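Local coordinates for CheC domain protein (Shewanella loihica PV-4, PDB 3IIC), which probably acts as a chemotaxis phosphatase of the CheX type, removing the phosphoryl group from a phosphorylated CheY-like response regulator, at residues Val4-Pro9 with Ile149-Glu154; Asp12-Val17 with Met138-Ile143; Ala22-Lys27 with Ser142-Ala147; Ser59-Glu64 with Lys123-Ala128; Thr65-Ile70 with Thr87-Glu92. All coordinates share one frame; numbering follows the deposited sequence. Where two conformers were deposited one is given.

Interaction 1 (Val4-Pro9 with Ile149-Glu154); sequences VDFINP and IEICFE
F6 drives the edge of its ring into one face of F153, a T-shaped (edge-to-face) pair that illustrates how an aromatic pair can lead the packing of a helix on a strand. The ring centroids lie 4.7 Å apart and the planes are inclined at 63°, short of perpendicular. The leading atom is F6 CZ, which sits above the centre of the F153 ring, 3.6 Å from F153 CD2. F6 reaches this far because its CG is anti to the backbone N (chi1 -169°), so that the ring extends from the helix toward the strand. I151, two residues before F153 and on the same face of the strand, adds a contact at the ring's edge: its CG2 lies near the plane of the F6 ring, 4.4 Å from F6 CE1. The other branch, I151 CD1, reaches toward I7 CG2 at 4.5 Å, a looser touch. No hydrogen bond links the segments, and the adhesion is wholly apolar. F6 is further enclosed by Y110, whose ring also meets it edge-to-face, and by F10 one turn along the helix. The axes of the short segments come within 9.9 Å at 141°, a separation that leaves room for one layer of interdigitating side chains. Such spacing is typical of a helix laid across an antiparallel sheet in a two-layer alpha/beta sandwich, here the CheC-like fold.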
# COMPACT_ATOMS: atom_id res chain seq x y z
N VAL A 4 -22.74 3.81 -5.80
CA VAL A 4 -23.05 3.67 -4.36
C VAL A 4 -23.24 2.16 -4.01
O VAL A 4 -23.00 1.75 -2.89
CB VAL A 4 -24.29 4.56 -3.97
CG1 VAL A 4 -24.73 4.35 -2.54
CG2 VAL A 4 -23.96 6.03 -4.21
N ASP A 5 -23.67 1.36 -5.00
CA ASP A 5 -23.83 -0.11 -4.85
C ASP A 5 -22.49 -0.82 -4.72
O ASP A 5 -22.43 -1.91 -4.17
CB ASP A 5 -24.55 -0.73 -6.05
CG ASP A 5 -25.91 -0.13 -6.28
OD1 ASP A 5 -26.67 -0.00 -5.30
OD2 ASP A 5 -26.20 0.23 -7.43
N PHE A 6 -21.46 -0.23 -5.34
CA PHE A 6 -20.11 -0.72 -5.27
C PHE A 6 -19.43 -0.27 -3.97
O PHE A 6 -18.79 -1.08 -3.29
CB PHE A 6 -19.30 -0.26 -6.48
CG PHE A 6 -17.99 -0.94 -6.59
CD1 PHE A 6 -16.82 -0.35 -6.08
CD2 PHE A 6 -17.93 -2.23 -7.11
CE1 PHE A 6 -15.59 -1.02 -6.15
CE2 PHE A 6 -16.71 -2.92 -7.19
CZ PHE A 6 -15.54 -2.31 -6.70
N ILE A 7 -19.55 1.02 -3.65
CA ILE A 7 -18.92 1.61 -2.45
C ILE A 7 -19.51 1.10 -1.13
O ILE A 7 -18.76 0.72 -0.25
CB ILE A 7 -19.00 3.16 -2.45
CG1 ILE A 7 -18.18 3.75 -3.61
CG2 ILE A 7 -18.50 3.75 -1.11
CD1 ILE A 7 -18.24 5.26 -3.70
N ASN A 8 -20.84 1.10 -1.00
CA ASN A 8 -21.51 0.69 0.26
C ASN A 8 -21.05 -0.61 0.95
O ASN A 8 -20.89 -0.59 2.16
CB ASN A 8 -23.06 0.75 0.15
CG ASN A 8 -23.62 2.19 0.21
OD1 ASN A 8 -22.91 3.15 0.44
ND2 ASN A 8 -24.91 2.31 0.00
N PRO A 9 -20.87 -1.72 0.20
CA PRO A 9 -20.34 -2.98 0.77
C PRO A 9 -19.01 -2.82 1.53
O PRO A 9 -18.84 -3.44 2.56
CB PRO A 9 -20.19 -3.88 -0.45
CG PRO A 9 -21.34 -3.45 -1.32
CD PRO A 9 -21.46 -1.96 -1.14
N ILE A 149 -11.31 5.50 5.45
CA ILE A 149 -11.28 4.43 4.45
C ILE A 149 -11.31 5.09 3.09
O ILE A 149 -12.16 5.94 2.84
CB ILE A 149 -12.42 3.39 4.61
CG1 ILE A 149 -12.21 2.19 3.70
CG2 ILE A 149 -13.84 4.02 4.35
CD1 ILE A 149 -13.12 1.03 4.10
N GLU A 150 -10.35 4.73 2.22
CA GLU A 150 -10.33 5.18 0.83
C GLU A 150 -10.52 3.98 -0.11
O GLU A 150 -9.82 2.97 0.02
CB GLU A 150 -9.07 5.98 0.49
CG GLU A 150 -8.94 6.37 -1.00
CD GLU A 150 -7.87 7.42 -1.30
OE1 GLU A 150 -7.06 7.79 -0.41
OE2 GLU A 150 -7.83 7.84 -2.47
N ILE A 151 -11.49 4.09 -1.02
CA ILE A 151 -11.74 3.09 -2.07
C ILE A 151 -11.54 3.77 -3.42
O ILE A 151 -12.08 4.84 -3.68
CB ILE A 151 -13.19 2.46 -2.03
CG1 ILE A 151 -13.53 1.88 -0.62
CG2 ILE A 151 -13.34 1.37 -3.15
CD1 ILE A 151 -14.36 2.80 0.27
N CYS A 152 -10.77 3.12 -4.29
CA CYS A 152 -10.47 3.63 -5.62
C CYS A 152 -10.60 2.49 -6.64
O CYS A 152 -10.13 1.38 -6.39
CB CYS A 152 -9.07 4.21 -5.58
SG CYS A 152 -8.56 4.92 -7.07
N PHE A 153 -11.28 2.75 -7.75
CA PHE A 153 -11.52 1.70 -8.76
C PHE A 153 -11.67 2.29 -10.16
O PHE A 153 -12.21 3.37 -10.30
CB PHE A 153 -12.79 0.91 -8.36
CG PHE A 153 -12.59 -0.59 -8.38
CD1 PHE A 153 -12.79 -1.34 -9.56
CD2 PHE A 153 -12.18 -1.25 -7.22
CE1 PHE A 153 -12.58 -2.73 -9.57
CE2 PHE A 153 -11.96 -2.65 -7.22
CZ PHE A 153 -12.17 -3.39 -8.40
N GLU A 154 -11.15 1.59 -11.16
CA GLU A 154 -11.25 1.98 -12.58
C GLU A 154 -11.55 0.75 -13.44
O GLU A 154 -10.94 -0.30 -13.24
CB GLU A 154 -9.95 2.64 -13.07
CG GLU A 154 -8.66 1.82 -12.87
CD GLU A 154 -7.49 2.32 -13.71
OE1 GLU A 154 -6.91 1.48 -14.45
OE2 GLU A 154 -7.13 3.53 -13.62

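Interaction 2 (Asp12-Val17 with Met138-Ile143); sequences DSLLNV and MPFSSI
L14 and L15, adjacent on helix 4-22, both press on F140 of strand 134-141, and together they exemplify the helix-on-sheet packing of the CheC-like alpha/beta sandwich. Earlier in the helix, S13 faces another neighbour: its hydroxyl bonds to the carbonyl of P9 one turn back, while its side chain touches V97 and A101 of helix 84-107. L14 follows and points at the strand. Its CG is anti to the backbone N (chi1 -178°), which sends CD2 out over the F140 ring as the two side chains approach from opposite directions. CD2 stands 4.0 Å from the ring centroid and 28° off the ring normal, a CH-pi contact over one face. It lies toward the CD2 and CE2 side of the ring and is nearly equidistant from those two carbons, with L14 CD2 to F140 CD2 measuring 3.7 Å. L15 begins less directly aimed, but its branch swings in obliquely from the same side of the ring plane, where CG, CD1 and CD2 all come close to CE1. Two successive residues thus share one side of the ring, without any polar bond across the contact. I149 of the adjacent strand 147-154 touches both L14 and F140, and L26 and P28 close in on F140 from the chain that follows the helix. Farther along, V17 turns to M96 of helix 84-107. The tightest approach between the two segments is that of L15 CD2 to F140 CE1, at 3.6 Å.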
# COMPACT_ATOMS: atom_id res chain seq x y z
N ASP A 12 -19.99 -0.77 4.89
CA ASP A 12 -20.70 -1.68 5.78
C ASP A 12 -19.76 -2.73 6.45
O ASP A 12 -19.96 -3.06 7.60
CB ASP A 12 -21.78 -2.46 5.03
CG ASP A 12 -22.95 -1.58 4.51
OD1 ASP A 12 -23.19 -0.44 4.98
OD2 ASP A 12 -23.64 -2.10 3.61
N SER A 13 -18.80 -3.27 5.69
CA SER A 13 -17.86 -4.29 6.19
C SER A 13 -16.96 -3.71 7.25
O SER A 13 -16.65 -4.41 8.20
CB SER A 13 -16.97 -4.89 5.10
OG SER A 13 -17.74 -5.47 4.09
N LEU A 14 -16.49 -2.47 7.02
CA LEU A 14 -15.72 -1.73 7.98
C LEU A 14 -16.45 -1.64 9.33
O LEU A 14 -15.89 -2.02 10.34
CB LEU A 14 -15.34 -0.34 7.46
CG LEU A 14 -14.46 0.50 8.41
CD1 LEU A 14 -13.15 -0.22 8.71
CD2 LEU A 14 -14.19 1.91 7.84
N LEU A 15 -17.71 -1.20 9.33
CA LEU A 15 -18.49 -1.09 10.59
C LEU A 15 -18.76 -2.48 11.20
O LEU A 15 -18.58 -2.67 12.40
CB LEU A 15 -19.74 -0.23 10.40
CG LEU A 15 -19.43 1.24 10.00
CD1 LEU A 15 -20.67 2.14 10.12
CD2 LEU A 15 -18.30 1.89 10.83
N ASN A 16 -19.09 -3.46 10.35
CA ASN A 16 -19.33 -4.83 10.80
C ASN A 16 -18.08 -5.47 11.40
O ASN A 16 -18.18 -6.10 12.44
CB ASN A 16 -19.89 -5.70 9.66
CG ASN A 16 -21.28 -5.27 9.24
OD1 ASN A 16 -21.99 -4.61 9.99
ND2 ASN A 16 -21.66 -5.62 8.01
N VAL A 17 -16.93 -5.31 10.75
CA VAL A 17 -15.66 -5.86 11.26
C VAL A 17 -15.25 -5.20 12.59
O VAL A 17 -14.89 -5.91 13.56
CB VAL A 17 -14.53 -5.88 10.17
CG1 VAL A 17 -13.13 -6.19 10.77
CG2 VAL A 17 -14.88 -6.91 9.09
N MSE A 138 -13.65 8.45 3.09
CA MSE A 138 -14.65 8.65 4.11
C MSE A 138 -14.08 8.59 5.53
O MSE A 138 -13.48 7.59 5.89
CB MSE A 138 -15.76 7.61 4.01
CG MSE A 138 -16.80 7.82 5.12
SE MSE A 138 -18.51 7.14 4.78
CE MSE A 138 -19.00 8.36 3.38
N PRO A 139 -14.33 9.64 6.35
CA PRO A 139 -13.94 9.63 7.74
C PRO A 139 -14.95 8.88 8.61
O PRO A 139 -16.15 8.88 8.33
CB PRO A 139 -13.92 11.10 8.11
CG PRO A 139 -14.95 11.67 7.31
CD PRO A 139 -14.97 10.93 6.01
N PHE A 140 -14.43 8.24 9.65
CA PHE A 140 -15.22 7.53 10.64
C PHE A 140 -14.69 7.98 12.01
O PHE A 140 -13.54 7.69 12.33
CB PHE A 140 -15.08 6.04 10.43
CG PHE A 140 -15.92 5.52 9.29
CD1 PHE A 140 -17.24 5.14 9.52
CD2 PHE A 140 -15.40 5.40 8.00
CE1 PHE A 140 -18.04 4.65 8.46
CE2 PHE A 140 -16.19 4.91 6.96
CZ PHE A 140 -17.50 4.54 7.19
N SER A 141 -15.50 8.70 12.78
CA SER A 141 -15.05 9.32 14.04
C SER A 141 -15.59 8.69 15.32
O SER A 141 -16.57 7.94 15.30
CB SER A 141 -15.43 10.80 14.03
OG SER A 141 -16.84 10.96 13.89
N SER A 142 -14.91 9.00 16.43
CA SER A 142 -15.29 8.59 17.77
C SER A 142 -14.54 9.42 18.82
O SER A 142 -13.61 10.14 18.50
CB SER A 142 -14.97 7.11 18.03
OG SER A 142 -13.57 6.89 18.09
N ILE A 143 -14.93 9.23 20.07
CA ILE A 143 -14.25 9.86 21.21
C ILE A 143 -12.75 9.44 21.34
O ILE A 143 -11.98 10.11 22.02
CB ILE A 143 -15.06 9.64 22.55
CG1 ILE A 143 -15.10 8.15 22.97
CG2 ILE A 143 -16.48 10.23 22.43
CD1 ILE A 143 -15.91 7.87 24.24

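Interaction 3 (Ala22-Lys27 with Ser142-Ala147); sequences ANMELK and SIYGTA
S142 holds its OG between its own backbone N and carbonyl carbon (chi1 69°), while L26 carries CG anti to its carbonyl carbon (chi1 -57°); together these torsions set a leucine branch against the body of a serine whose hydroxyl is already engaged. L26 CD2 rests 3.6 Å from S142 CB and slightly farther from OG, and its sister methyl CD1 reaches A147 CB at 4.0 Å, so the forked end of L26 touches both ends of the hairpin loop. The hydroxyl itself works within that loop. It accepts the N-H of Y144 at 3.2 Å from Y144 N to S142 OG, which makes an ST turn, and gives its own hydrogen to the carbonyl oxygen of G145, with S142 OG 3.0 Å from G145 O, lying in the carbonyl plane on a lone pair. The backbone bond from G145 N to S142 O completes a type I turn, and the serine ties both the turn and its exit. Replacing S142 with an alanine would probably leave the Y144 N-H and the G145 carbonyl without this partner, and the loop less firmly set beneath L26. Beside this, the selenium of M24, a selenomethionine, approaches Y144 obliquely, with M24 SE 4.3 Å from Y144 CD2, in a Met-aromatic contact. The connection from helix 4-22 to strand 27-28 here packs against the turn of the hairpin of strands 134-141 and 147-154, with helix 64-75 alongside: I70 touches M24, L66 touches A147, and T65 bonds to the Y144 carbonyl.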
# COMPACT_ATOMS: atom_id res chain seq x y z
N ALA A 22 -14.17 -5.55 18.31
CA ALA A 22 -14.05 -4.77 19.55
C ALA A 22 -15.29 -4.03 20.02
O ALA A 22 -15.18 -3.18 20.92
CB ALA A 22 -12.92 -3.75 19.36
N ASN A 23 -16.46 -4.35 19.44
CA ASN A 23 -17.72 -3.68 19.74
C ASN A 23 -17.61 -2.15 19.61
O ASN A 23 -18.17 -1.39 20.38
CB ASN A 23 -18.18 -4.11 21.15
CG ASN A 23 -19.64 -3.85 21.39
OD1 ASN A 23 -20.43 -3.62 20.47
ND2 ASN A 23 -20.02 -3.88 22.65
N MSE A 24 -16.88 -1.72 18.59
CA MSE A 24 -16.53 -0.31 18.35
C MSE A 24 -17.45 0.20 17.24
O MSE A 24 -17.46 -0.37 16.14
CB MSE A 24 -15.03 -0.27 17.95
CG MSE A 24 -14.40 1.08 17.56
SE MSE A 24 -14.08 2.25 19.07
CE MSE A 24 -12.60 1.28 19.87
N GLU A 25 -18.25 1.21 17.55
CA GLU A 25 -19.11 1.88 16.58
C GLU A 25 -18.49 3.26 16.29
O GLU A 25 -18.26 4.04 17.19
CB GLU A 25 -20.54 2.01 17.11
CG GLU A 25 -21.24 0.63 17.15
CD GLU A 25 -22.61 0.62 17.80
OE1 GLU A 25 -23.27 1.69 17.93
OE2 GLU A 25 -23.02 -0.51 18.17
N LEU A 26 -18.15 3.50 15.03
CA LEU A 26 -17.63 4.78 14.57
C LEU A 26 -18.74 5.48 13.79
O LEU A 26 -19.61 4.82 13.20
CB LEU A 26 -16.40 4.56 13.68
CG LEU A 26 -15.23 3.78 14.28
CD1 LEU A 26 -14.12 3.61 13.25
CD2 LEU A 26 -14.71 4.47 15.55
N LYS A 27 -18.73 6.82 13.81
CA LYS A 27 -19.73 7.64 13.12
C LYS A 27 -19.18 8.08 11.73
O LYS A 27 -18.12 8.69 11.68
CB LYS A 27 -20.10 8.86 13.99
CG LYS A 27 -21.09 9.86 13.36
CD LYS A 27 -21.57 10.90 14.38
CE LYS A 27 -22.51 11.94 13.75
N SER A 142 -14.91 9.00 16.43
CA SER A 142 -15.29 8.59 17.77
C SER A 142 -14.54 9.42 18.82
O SER A 142 -13.61 10.14 18.50
CB SER A 142 -14.97 7.11 18.03
OG SER A 142 -13.57 6.89 18.09
N ILE A 143 -14.93 9.23 20.07
CA ILE A 143 -14.25 9.86 21.21
C ILE A 143 -12.75 9.44 21.34
O ILE A 143 -11.98 10.11 22.02
CB ILE A 143 -15.06 9.64 22.55
CG1 ILE A 143 -15.10 8.15 22.97
CG2 ILE A 143 -16.48 10.23 22.43
CD1 ILE A 143 -15.91 7.87 24.24
N TYR A 144 -12.35 8.34 20.69
CA TYR A 144 -10.95 7.86 20.70
C TYR A 144 -10.13 8.23 19.48
O TYR A 144 -8.96 7.90 19.44
CB TYR A 144 -10.93 6.35 20.88
CG TYR A 144 -11.74 5.90 22.04
CD1 TYR A 144 -11.27 6.06 23.35
CD2 TYR A 144 -12.98 5.28 21.85
CE1 TYR A 144 -12.01 5.63 24.44
CE2 TYR A 144 -13.74 4.83 22.96
CZ TYR A 144 -13.24 5.02 24.24
OH TYR A 144 -13.99 4.61 25.31
N GLY A 145 -10.73 8.93 18.51
CA GLY A 145 -10.06 9.36 17.28
C GLY A 145 -10.79 8.91 16.03
O GLY A 145 -11.84 8.28 16.09
N THR A 146 -10.15 9.17 14.88
CA THR A 146 -10.74 9.02 13.55
C THR A 146 -10.08 7.93 12.70
O THR A 146 -8.85 7.75 12.75
CB THR A 146 -10.62 10.39 12.80
OG1 THR A 146 -11.24 11.41 13.59
CG2 THR A 146 -11.25 10.37 11.40
N ALA A 147 -10.90 7.18 11.96
CA ALA A 147 -10.40 6.22 10.97
C ALA A 147 -10.83 6.78 9.62
O ALA A 147 -11.83 7.50 9.53
CB ALA A 147 -10.95 4.81 11.17

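Interaction 4 (Ser59-Glu64 with Lys123-Ala128); sequences SITFEE and KNHTIA
Strand 54-62 of the main antiparallel sheet meets strand 125-128 here face to face rather than edge to edge, just after a corner at K123 and N124, where N124 and H125 form a G1 beta bulge. The short strand segments run nearly antiparallel, at 165°, with axes 9.3 Å apart, too far for backbone pairing, and side chains fill the interval. I127 is the main filler. With CG1 anti to its carbonyl carbon (chi1 -62°), it sends CD1 toward the hydroxyl of T61 while CG2 lies 3.6 Å from S59 OG. The T61 OG1 to I127 CD1 separation of 3.0 Å is very short, and its exact value is doubtful. H125 completes the row, its NE2 4.4 Å from T61 CG2 in an oblique, loose approach. The buried polar ends find partners beyond these strands: S44 OG bonds to both T61 OG1 and H125 NE2, S59 OG bonds to H129 NE2, and H125 ND1 hydrogen-bonds to G122 O. An alanine in place of I127 would probably open a gap beneath S59 and T61 where the branched chain now lies. Strand 43-51 touches I127 through S44 and L46; T126 and A128 pair with an antiparallel strand of the second subunit, which carries the sheet across the interface; on the far side of strand 54-62, I60 and F62 pack on helix 84-107.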
# COMPACT_ATOMS: atom_id res chain seq x y z
N SER A 59 -7.61 1.46 1.17
CA SER A 59 -6.78 1.75 2.34
C SER A 59 -7.68 2.10 3.52
O SER A 59 -8.75 2.66 3.34
CB SER A 59 -5.74 2.85 2.07
OG SER A 59 -6.31 4.08 1.73
N ILE A 60 -7.27 1.68 4.71
CA ILE A 60 -7.96 1.98 5.96
C ILE A 60 -6.85 2.52 6.89
O ILE A 60 -5.91 1.79 7.20
CB ILE A 60 -8.63 0.75 6.64
CG1 ILE A 60 -9.60 -0.01 5.69
CG2 ILE A 60 -9.33 1.22 7.90
CD1 ILE A 60 -10.16 -1.34 6.26
N THR A 61 -6.98 3.79 7.29
CA THR A 61 -6.00 4.50 8.11
C THR A 61 -6.60 4.83 9.47
O THR A 61 -7.75 5.28 9.54
CB THR A 61 -5.61 5.81 7.40
OG1 THR A 61 -4.98 5.48 6.16
CG2 THR A 61 -4.66 6.65 8.24
N PHE A 62 -5.81 4.61 10.53
CA PHE A 62 -6.20 4.93 11.92
C PHE A 62 -5.28 5.93 12.57
O PHE A 62 -4.07 5.90 12.35
CB PHE A 62 -6.14 3.69 12.80
CG PHE A 62 -7.10 2.62 12.41
CD1 PHE A 62 -6.74 1.67 11.44
CD2 PHE A 62 -8.36 2.57 12.97
CE1 PHE A 62 -7.64 0.66 11.07
CE2 PHE A 62 -9.28 1.57 12.60
CZ PHE A 62 -8.92 0.62 11.65
N GLU A 63 -5.86 6.82 13.39
CA GLU A 63 -5.08 7.68 14.31
C GLU A 63 -4.60 6.73 15.42
O GLU A 63 -5.28 5.74 15.70
CB GLU A 63 -5.92 8.84 14.89
CG GLU A 63 -6.30 9.87 13.81
CD GLU A 63 -7.14 11.03 14.32
OE1 GLU A 63 -7.90 10.90 15.30
OE2 GLU A 63 -7.05 12.10 13.69
N GLU A 64 -3.42 6.97 15.98
CA GLU A 64 -2.87 6.09 17.01
C GLU A 64 -3.83 5.83 18.18
O GLU A 64 -4.02 4.68 18.56
CB GLU A 64 -1.51 6.62 17.53
CG GLU A 64 -0.93 5.74 18.66
CD GLU A 64 0.49 6.09 19.07
OE1 GLU A 64 0.72 6.23 20.27
OE2 GLU A 64 1.37 6.21 18.21
N LYS A 123 4.01 8.26 11.91
CA LYS A 123 3.25 9.39 12.44
C LYS A 123 2.79 10.32 11.32
O LYS A 123 3.58 10.67 10.45
CB LYS A 123 4.09 10.17 13.46
CG LYS A 123 3.34 11.27 14.22
N ASN A 124 1.49 10.60 11.28
CA ASN A 124 0.91 11.57 10.34
C ASN A 124 1.21 11.38 8.86
O ASN A 124 1.44 12.35 8.15
CB ASN A 124 1.29 13.00 10.80
CG ASN A 124 0.61 13.39 12.09
OD1 ASN A 124 -0.58 13.13 12.28
ND2 ASN A 124 1.36 13.98 12.99
N HIS A 125 1.18 10.13 8.39
CA HIS A 125 1.41 9.85 6.97
C HIS A 125 0.11 10.08 6.22
O HIS A 125 -0.97 10.09 6.84
CB HIS A 125 1.98 8.43 6.72
CG HIS A 125 1.07 7.31 7.09
ND1 HIS A 125 1.16 6.64 8.30
CD2 HIS A 125 0.05 6.73 6.42
CE1 HIS A 125 0.24 5.70 8.34
NE2 HIS A 125 -0.45 5.73 7.21
N THR A 126 0.24 10.32 4.91
CA THR A 126 -0.88 10.52 4.00
C THR A 126 -0.79 9.47 2.92
O THR A 126 0.29 8.88 2.69
CB THR A 126 -0.89 11.93 3.36
OG1 THR A 126 0.37 12.19 2.74
CG2 THR A 126 -1.19 12.98 4.43
N ILE A 127 -1.92 9.27 2.26
CA ILE A 127 -2.13 8.22 1.26
C ILE A 127 -2.73 8.78 -0.03
O ILE A 127 -3.73 9.48 0.04
CB ILE A 127 -3.07 7.12 1.83
CG1 ILE A 127 -2.41 6.48 3.07
CG2 ILE A 127 -3.44 6.05 0.76
CD1 ILE A 127 -3.20 5.38 3.70
N ALA A 128 -2.09 8.46 -1.16
CA ALA A 128 -2.54 8.84 -2.49
C ALA A 128 -2.73 7.57 -3.31
O ALA A 128 -1.79 6.80 -3.46
CB ALA A 128 -1.53 9.75 -3.17

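Interaction 5 (Thr65-Ile70 with Thr87-Glu92); sequences TLILEI and TDLVGE
I67 is the bump that fills the hollow between L89 and V90 on the facing helix. Because its CG1 is anti to the backbone N (chi1 -163°), the side chain extends off helix 64-75 and CD1 ends between two methyl groups, 3.9 Å from L89 CD1 and as far from V90 CG2. V90 answers from the other helix: its CG2 lies against the bend of I67, equally close to CG1 and CD1, and the two side chains cross at about a right angle. L89 instead slides past I67 in the opposite direction, so that L89 CD1 enters the shallow groove between I67 and I70, where I70 CG2 gives a looser touch at 4.5 Å. The mesh is small and wholly apolar, with branched residues of modest length bridging axes 11.1 Å apart. Beneath it, V43 of strand 43-51 touches both I67 and V90, giving the two helices a shared floor. Next to L89 in sequence, D88 makes a salt bridge to K130 of the second subunit. The two helices, their segments perpendicular at 90°, thus pack together over strand 43-51 through a few interlocking aliphatic side chains, as part of the helical layer of this CheX-like domain.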
# COMPACT_ATOMS: atom_id res chain seq x y z
N THR A 65 -4.43 6.87 18.75
CA THR A 65 -5.33 6.72 19.92
C THR A 65 -6.51 5.77 19.64
O THR A 65 -6.90 5.02 20.52
CB THR A 65 -5.86 8.07 20.46
OG1 THR A 65 -6.48 8.77 19.38
CG2 THR A 65 -4.75 8.94 21.06
N LEU A 66 -7.03 5.80 18.42
CA LEU A 66 -8.15 4.95 18.03
C LEU A 66 -7.76 3.47 17.94
O LEU A 66 -8.45 2.64 18.50
CB LEU A 66 -8.78 5.41 16.70
CG LEU A 66 -9.91 4.52 16.13
CD1 LEU A 66 -11.02 4.23 17.17
CD2 LEU A 66 -10.47 5.10 14.82
N ILE A 67 -6.67 3.16 17.23
CA ILE A 67 -6.24 1.77 17.07
C ILE A 67 -5.77 1.16 18.37
O ILE A 67 -6.01 -0.03 18.59
CB ILE A 67 -5.19 1.58 15.92
CG1 ILE A 67 -5.09 0.10 15.52
CG2 ILE A 67 -3.82 2.21 16.28
CD1 ILE A 67 -6.42 -0.51 15.00
N LEU A 68 -5.12 1.96 19.23
CA LEU A 68 -4.71 1.47 20.56
C LEU A 68 -5.93 1.22 21.48
O LEU A 68 -5.89 0.32 22.29
CB LEU A 68 -3.62 2.38 21.21
CG LEU A 68 -2.29 2.52 20.41
CD1 LEU A 68 -1.19 3.32 21.19
CD2 LEU A 68 -1.75 1.16 20.00
N GLU A 69 -7.01 2.00 21.34
CA GLU A 69 -8.25 1.74 22.10
C GLU A 69 -8.95 0.46 21.60
O GLU A 69 -9.48 -0.33 22.41
CB GLU A 69 -9.22 2.92 22.05
CG GLU A 69 -10.51 2.68 22.89
CD GLU A 69 -10.27 2.47 24.39
OE1 GLU A 69 -9.19 2.87 24.89
OE2 GLU A 69 -11.16 1.91 25.06
N ILE A 70 -8.97 0.28 20.27
CA ILE A 70 -9.50 -0.95 19.67
C ILE A 70 -8.76 -2.14 20.32
O ILE A 70 -9.42 -3.06 20.82
CB ILE A 70 -9.39 -0.98 18.10
CG1 ILE A 70 -10.39 -0.00 17.46
CG2 ILE A 70 -9.71 -2.39 17.58
CD1 ILE A 70 -10.25 0.23 15.92
N THR A 87 0.17 -3.80 14.10
CA THR A 87 0.26 -3.89 12.63
C THR A 87 -0.34 -5.22 12.14
O THR A 87 -1.00 -5.24 11.08
CB THR A 87 1.67 -3.69 12.04
OG1 THR A 87 2.50 -4.78 12.41
CG2 THR A 87 2.27 -2.35 12.47
N ASP A 88 -0.13 -6.32 12.89
CA ASP A 88 -0.83 -7.59 12.55
C ASP A 88 -2.37 -7.44 12.54
O ASP A 88 -3.04 -8.02 11.70
CB ASP A 88 -0.49 -8.73 13.51
CG ASP A 88 0.89 -9.28 13.34
OD1 ASP A 88 1.61 -9.01 12.35
OD2 ASP A 88 1.23 -10.06 14.23
N LEU A 89 -2.90 -6.67 13.50
CA LEU A 89 -4.36 -6.45 13.63
C LEU A 89 -4.94 -5.62 12.47
O LEU A 89 -6.03 -5.93 11.95
CB LEU A 89 -4.64 -5.78 14.98
CG LEU A 89 -6.06 -5.59 15.51
CD1 LEU A 89 -6.73 -4.41 14.92
CD2 LEU A 89 -6.86 -6.87 15.35
N VAL A 90 -4.20 -4.57 12.09
CA VAL A 90 -4.57 -3.70 10.99
C VAL A 90 -4.61 -4.51 9.68
O VAL A 90 -5.56 -4.34 8.92
CB VAL A 90 -3.66 -2.42 10.94
CG1 VAL A 90 -3.90 -1.60 9.67
CG2 VAL A 90 -3.91 -1.56 12.21
N GLY A 91 -3.63 -5.41 9.45
CA GLY A 91 -3.60 -6.29 8.26
C GLY A 91 -4.80 -7.22 8.20
O GLY A 91 -5.43 -7.38 7.15
N GLU A 92 -5.11 -7.83 9.34
CA GLU A 92 -6.29 -8.70 9.49
C GLU A 92 -7.59 -7.91 9.25
O GLU A 92 -8.44 -8.34 8.50
CB GLU A 92 -6.32 -9.33 10.87
CG GLU A 92 -7.55 -10.21 11.14
CD GLU A 92 -7.54 -10.80 12.53
OE1 GLU A 92 -6.43 -10.88 13.11
OE2 GLU A 92 -8.63 -11.20 13.04

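Overall arrangement
Along the chain, helix 4-22 and its exit pair with the C-terminal hairpin in interactions 1, 2 and 3, while interactions 4 and 5 close shorter loops within the sequence between. Interactions 1 and 2 share helix 4-22 and meet neighbouring strands of one antiparallel sheet, their centres about 14 Å apart. Interactions 2 and 3, with centres about 7 Å apart, share S142 and I143. Strand 54-62, next to 147-154 in the sheet, brings interaction 4 on its other face, and helix 64-75 leads on to interaction 5, its centre about 12 Å from that of interaction 4. Chain ends and middle are thus knitted into one sandwich, and interactions 4 and 5 both reach the second subunit, tying fold to dimer.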